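Local structure of phosphoglycolate phosphatase (Lactobacillus plantarum, 2HDO) at residues A[9-14]-A[101-106]; A[23-28]-A[76-81]. The protein is a putative phosphoglycolate phosphatase of the haloacid dehalogenase-like family, and so probably hydrolyses 2-phosphoglycolate to glycolate and phosphate. All blocks are in the same frame, centred on the assembly; numbering follows the deposited sequence. Where two conformers were deposited one is given.

Interaction 1 is buried near the middle of the chain, where the end of strand 6-9 meets strand 100-104 in the parallel sheet. Interaction 2 lies at the surface, joining helix 19-31 to the loop after helix 64-75. Along the chain, 23-28 and 76-81 both fall between the two segments of interaction 1, yet the centres are about 19 Å apart and the contacts do not touch. Backbone bonding, aliphatic packing and converging N-H and hydroxyl donors make interaction 1; interaction 2 depends on side-chain tips: a histidine, an amide and a hydroxyl. Each holds a phosphate ion, one among backbone and side-chain donors, the other at an outer histidine and glutamate.

Interaction 1: A[9-14]-A[101-106]; sequences FDIDGT and LGIVTS. With PO4 (phosphate ion), chain B.
K138 forms a salt bridge with D10 OD1 and also bonds to the bound phosphate and to V104 O, tying carboxylate, ion and strand end together. Three donors grip phosphate O2: the backbone N of I11, that of D12 (3.1 Å, almost straight at 174°) and T105 OG1 (2.7 Å). T105 can reach because OG1 lies anti to its backbone N (chi1 -179°), and Q107 N in turn bonds to that hydroxyl. S106 grips O1 twice, through its OG and through its N at 2.9 Å. D10 OD1 itself comes within 2.6 Å of P, too close for an ordinary non-bonded contact. An alanine at D10 would remove both carboxylate oxygens and would probably leave K138 without its acidic partner and the phosphate less firmly oriented.

Behind the ion, the end of strand 6-9 runs parallel to strand 100-104, paired at F9 and I103. F9 N donates to G102 O (2.8 Å) and F9 O accepts from V104 N (3.0 Å), so F9 is held on both its polar backbone atoms. The F9 ring turns its edge to G102 O. On the side of the sheet that carries I103, I11 reaches across with CD1, 3.7 Å from I103 CG2 and 3.8 Å from T105 CB; the two isoleucines cross at about a right angle, and L112 and M116 of helix 109-116 also touch I11.

The phosphate was probably picked up from the crystallisation liquor, but it sits where D10, D12 and T14 form a DxDx(T/V) pattern just beyond a strand, consistent with the first motif of the haloacid dehalogenase fold, in whose phosphatases the leading aspartate is the nucleophile.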
# COMPACT_ATOMS: atom_id res chain seq x y z
N PHE A 9 7.10 -0.20 -3.56
CA PHE A 9 5.81 0.40 -3.72
C PHE A 9 4.81 -0.22 -2.74
O PHE A 9 4.78 -1.42 -2.57
CB PHE A 9 5.22 0.16 -5.12
CG PHE A 9 6.00 0.79 -6.24
CD1 PHE A 9 7.09 0.12 -6.76
CD2 PHE A 9 5.65 2.03 -6.77
CE1 PHE A 9 7.85 0.68 -7.77
CE2 PHE A 9 6.40 2.58 -7.81
CZ PHE A 9 7.51 1.91 -8.29
N ASP A 10 3.98 0.62 -2.15
CA ASP A 10 2.67 0.18 -1.58
C ASP A 10 1.67 -0.07 -2.71
O ASP A 10 1.87 0.40 -3.82
CB ASP A 10 2.12 1.29 -0.68
CG ASP A 10 1.21 0.77 0.38
OD1 ASP A 10 0.99 -0.47 0.46
OD2 ASP A 10 0.70 1.62 1.13
N ILE A 11 0.58 -0.80 -2.45
CA ILE A 11 -0.38 -1.08 -3.49
C ILE A 11 -1.56 -0.12 -3.40
O ILE A 11 -1.81 0.68 -4.31
CB ILE A 11 -0.87 -2.54 -3.44
CG1 ILE A 11 0.30 -3.48 -3.72
CG2 ILE A 11 -1.95 -2.76 -4.49
CD1 ILE A 11 0.06 -4.94 -3.37
N ASP A 12 -2.27 -0.18 -2.29
CA ASP A 12 -3.55 0.52 -2.19
C ASP A 12 -3.36 2.02 -2.11
O ASP A 12 -2.66 2.50 -1.23
CB ASP A 12 -4.32 0.03 -0.96
CG ASP A 12 -4.70 -1.42 -1.06
OD1 ASP A 12 -5.59 -1.74 -1.90
OD2 ASP A 12 -4.12 -2.24 -0.29
N GLY A 13 -4.00 2.76 -3.02
CA GLY A 13 -3.82 4.22 -3.06
C GLY A 13 -2.57 4.71 -3.75
O GLY A 13 -2.29 5.91 -3.77
N THR A 14 -1.81 3.79 -4.33
CA THR A 14 -0.54 4.11 -4.99
C THR A 14 -0.53 3.48 -6.39
O THR A 14 -0.52 4.17 -7.38
CB THR A 14 0.68 3.60 -4.18
OG1 THR A 14 0.69 4.26 -2.90
CG2 THR A 14 2.00 3.93 -4.90
N LEU A 101 12.86 -3.64 -8.24
CA LEU A 101 11.52 -3.17 -7.95
C LEU A 101 10.86 -4.16 -6.98
O LEU A 101 11.08 -5.38 -7.05
CB LEU A 101 10.67 -3.08 -9.24
CG LEU A 101 11.18 -2.18 -10.37
CD1 LEU A 101 10.19 -2.19 -11.49
CD2 LEU A 101 11.43 -0.77 -9.89
N GLY A 102 10.06 -3.64 -6.07
CA GLY A 102 9.26 -4.52 -5.24
C GLY A 102 8.03 -3.86 -4.63
O GLY A 102 7.76 -2.65 -4.79
N ILE A 103 7.33 -4.68 -3.88
CA ILE A 103 6.10 -4.33 -3.22
C ILE A 103 6.23 -4.64 -1.72
O ILE A 103 6.72 -5.68 -1.31
CB ILE A 103 4.93 -5.12 -3.83
CG1 ILE A 103 4.61 -4.51 -5.20
CG2 ILE A 103 3.68 -5.06 -2.89
CD1 ILE A 103 3.50 -5.15 -5.91
N VAL A 104 5.77 -3.70 -0.90
CA VAL A 104 5.67 -3.90 0.55
C VAL A 104 4.28 -3.46 0.96
O VAL A 104 3.95 -2.27 0.96
CB VAL A 104 6.74 -3.04 1.33
CG1 VAL A 104 6.60 -3.27 2.83
CG2 VAL A 104 8.10 -3.30 0.81
N THR A 105 3.44 -4.43 1.29
CA THR A 105 2.01 -4.18 1.46
C THR A 105 1.52 -4.83 2.76
O THR A 105 2.04 -5.85 3.19
CB THR A 105 1.18 -4.71 0.25
OG1 THR A 105 -0.24 -4.43 0.42
CG2 THR A 105 1.35 -6.21 0.05
N SER A 106 0.47 -4.25 3.31
CA SER A 106 -0.21 -4.83 4.46
C SER A 106 -1.25 -5.85 4.03
O SER A 106 -1.86 -6.51 4.88
CB SER A 106 -0.84 -3.72 5.30
OG SER A 106 -1.85 -3.03 4.57
P PO4 B . -1.32 -1.34 1.39
O1 PO4 B . -0.27 -1.58 2.51
O2 PO4 B . -1.09 -1.92 -0.02
O3 PO4 B . -1.49 0.19 1.25
O4 PO4 B . -2.66 -1.92 1.86

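Interaction 2: A[23-28]-A[76-81]; sequences TTVMRE and ASHYDQ. With PO4 (phosphate ion), chain C.
H78 carries its ring beside its backbone N (chi1 -72°) and turned crosswise to the chain, while Q81, with CG anti to its backbone N and the rest extended, sends its amide out to meet both the imidazole and helix 19-31. These elements belong to the helical region between the first two strands of the main sheet, the place of the cap in many haloacid dehalogenase phosphatases. The Q81 amide works with both ends. Its NE2 donates to T24 OG1 at 2.9 Å, with the hydroxyl close to the amide plane, and its OE1 accepts from H78 ND1 at 2.7 Å, the donor lying nearly along the C=O axis. That bond, with the one NE2 of H78 makes to a phosphate ion, helps set the rotation of the ring.

Two methyls of the helix pack against the imidazole. T24 CG2 lies 3.8 Å from H78 CE1, and V25 CG2 makes an off-centre CH-pi contact, 4.2 Å from the ring centroid. Y71 and V74 of helix 64-75 touch V25 as well, so the helix is joined to both that helix and the loop after it.

One turn on, the extended E28 reaches this second phosphate ion beside the histidine. With both ring nitrogens donating, H78 is probably positively charged, which the phosphate would favour. H78 NE2 donates to phosphate O1 over 2.6 Å, and that oxygen lies in the plane of the ring.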
# COMPACT_ATOMS: atom_id res chain seq x y z
N THR A 23 -14.52 0.80 0.17
CA THR A 23 -15.69 1.42 0.74
C THR A 23 -16.86 0.45 0.73
O THR A 23 -17.53 0.27 1.73
CB THR A 23 -16.03 2.76 0.05
OG1 THR A 23 -14.92 3.66 0.21
CG2 THR A 23 -17.31 3.35 0.68
N THR A 24 -17.12 -0.15 -0.43
CA THR A 24 -18.22 -1.11 -0.61
C THR A 24 -18.05 -2.31 0.36
O THR A 24 -18.96 -2.73 1.02
CB THR A 24 -18.21 -1.62 -2.08
OG1 THR A 24 -18.48 -0.51 -2.96
CG2 THR A 24 -19.23 -2.71 -2.34
N VAL A 25 -16.84 -2.80 0.46
CA VAL A 25 -16.58 -4.00 1.23
C VAL A 25 -16.73 -3.67 2.71
O VAL A 25 -17.40 -4.37 3.44
CB VAL A 25 -15.18 -4.56 0.94
CG1 VAL A 25 -14.86 -5.68 1.95
CG2 VAL A 25 -15.05 -5.04 -0.52
N MSE A 26 -16.07 -2.60 3.15
CA MSE A 26 -16.20 -2.21 4.57
C MSE A 26 -17.64 -1.97 5.01
O MSE A 26 -18.06 -2.34 6.14
CB MSE A 26 -15.38 -0.95 4.85
CG MSE A 26 -13.93 -1.16 4.78
SE MSE A 26 -13.24 -2.18 6.30
CE MSE A 26 -13.42 -0.81 7.76
N ARG A 27 -18.42 -1.36 4.15
CA ARG A 27 -19.82 -1.05 4.48
C ARG A 27 -20.55 -2.36 4.71
O ARG A 27 -21.39 -2.49 5.62
CB ARG A 27 -20.47 -0.20 3.39
CG ARG A 27 -21.89 0.23 3.74
CD ARG A 27 -22.45 1.23 2.72
NE ARG A 27 -21.75 2.52 2.82
CZ ARG A 27 -21.09 3.12 1.83
NH1 ARG A 27 -21.06 2.63 0.60
NH2 ARG A 27 -20.48 4.27 2.06
N GLU A 28 -20.26 -3.34 3.86
CA GLU A 28 -20.90 -4.64 3.93
C GLU A 28 -20.52 -5.38 5.22
O GLU A 28 -21.38 -5.87 5.92
CB GLU A 28 -20.56 -5.42 2.64
CG GLU A 28 -21.25 -6.75 2.52
CD GLU A 28 -20.87 -7.46 1.22
OE1 GLU A 28 -20.45 -6.75 0.26
OE2 GLU A 28 -20.94 -8.72 1.17
N ALA A 76 -12.43 -10.51 -1.83
CA ALA A 76 -11.98 -11.39 -2.92
C ALA A 76 -13.03 -11.49 -4.06
O ALA A 76 -12.71 -11.94 -5.18
CB ALA A 76 -11.61 -12.75 -2.39
N SER A 77 -14.23 -10.98 -3.84
CA SER A 77 -15.22 -10.80 -4.92
C SER A 77 -15.24 -9.45 -5.62
O SER A 77 -16.11 -9.23 -6.48
CB SER A 77 -16.61 -11.07 -4.36
OG SER A 77 -16.72 -12.45 -4.17
N HIS A 78 -14.33 -8.56 -5.27
CA HIS A 78 -14.38 -7.16 -5.74
C HIS A 78 -13.15 -6.68 -6.48
O HIS A 78 -13.02 -5.50 -6.75
CB HIS A 78 -14.70 -6.23 -4.57
CG HIS A 78 -16.12 -6.35 -4.12
ND1 HIS A 78 -17.13 -5.58 -4.64
CD2 HIS A 78 -16.70 -7.21 -3.25
CE1 HIS A 78 -18.28 -5.94 -4.09
NE2 HIS A 78 -18.05 -6.93 -3.25
N TYR A 79 -12.24 -7.57 -6.85
CA TYR A 79 -11.06 -7.15 -7.58
C TYR A 79 -11.39 -6.47 -8.90
O TYR A 79 -10.63 -5.58 -9.34
CB TYR A 79 -10.13 -8.32 -7.81
CG TYR A 79 -9.67 -8.98 -6.54
CD1 TYR A 79 -9.12 -8.23 -5.52
CD2 TYR A 79 -9.77 -10.34 -6.37
CE1 TYR A 79 -8.69 -8.81 -4.36
CE2 TYR A 79 -9.32 -10.93 -5.22
CZ TYR A 79 -8.79 -10.16 -4.22
OH TYR A 79 -8.36 -10.74 -3.08
N ASP A 80 -12.50 -6.83 -9.53
CA ASP A 80 -12.89 -6.17 -10.79
C ASP A 80 -13.38 -4.71 -10.60
O ASP A 80 -13.57 -3.99 -11.59
CB ASP A 80 -13.95 -6.99 -11.55
N GLN A 81 -13.62 -4.31 -9.36
CA GLN A 81 -13.97 -2.94 -9.00
C GLN A 81 -12.70 -2.13 -8.74
O GLN A 81 -12.78 -0.96 -8.37
CB GLN A 81 -14.85 -2.99 -7.74
CG GLN A 81 -15.48 -1.67 -7.17
CD GLN A 81 -16.49 -1.94 -5.97
OE1 GLN A 81 -16.68 -3.09 -5.54
NE2 GLN A 81 -17.12 -0.88 -5.46
P PO4 C . -20.45 -9.35 -2.23
O1 PO4 C . -20.13 -7.89 -1.96
O2 PO4 C . -20.41 -10.21 -0.95
O3 PO4 C . -19.47 -9.95 -3.22
O4 PO4 C . -21.83 -9.37 -2.85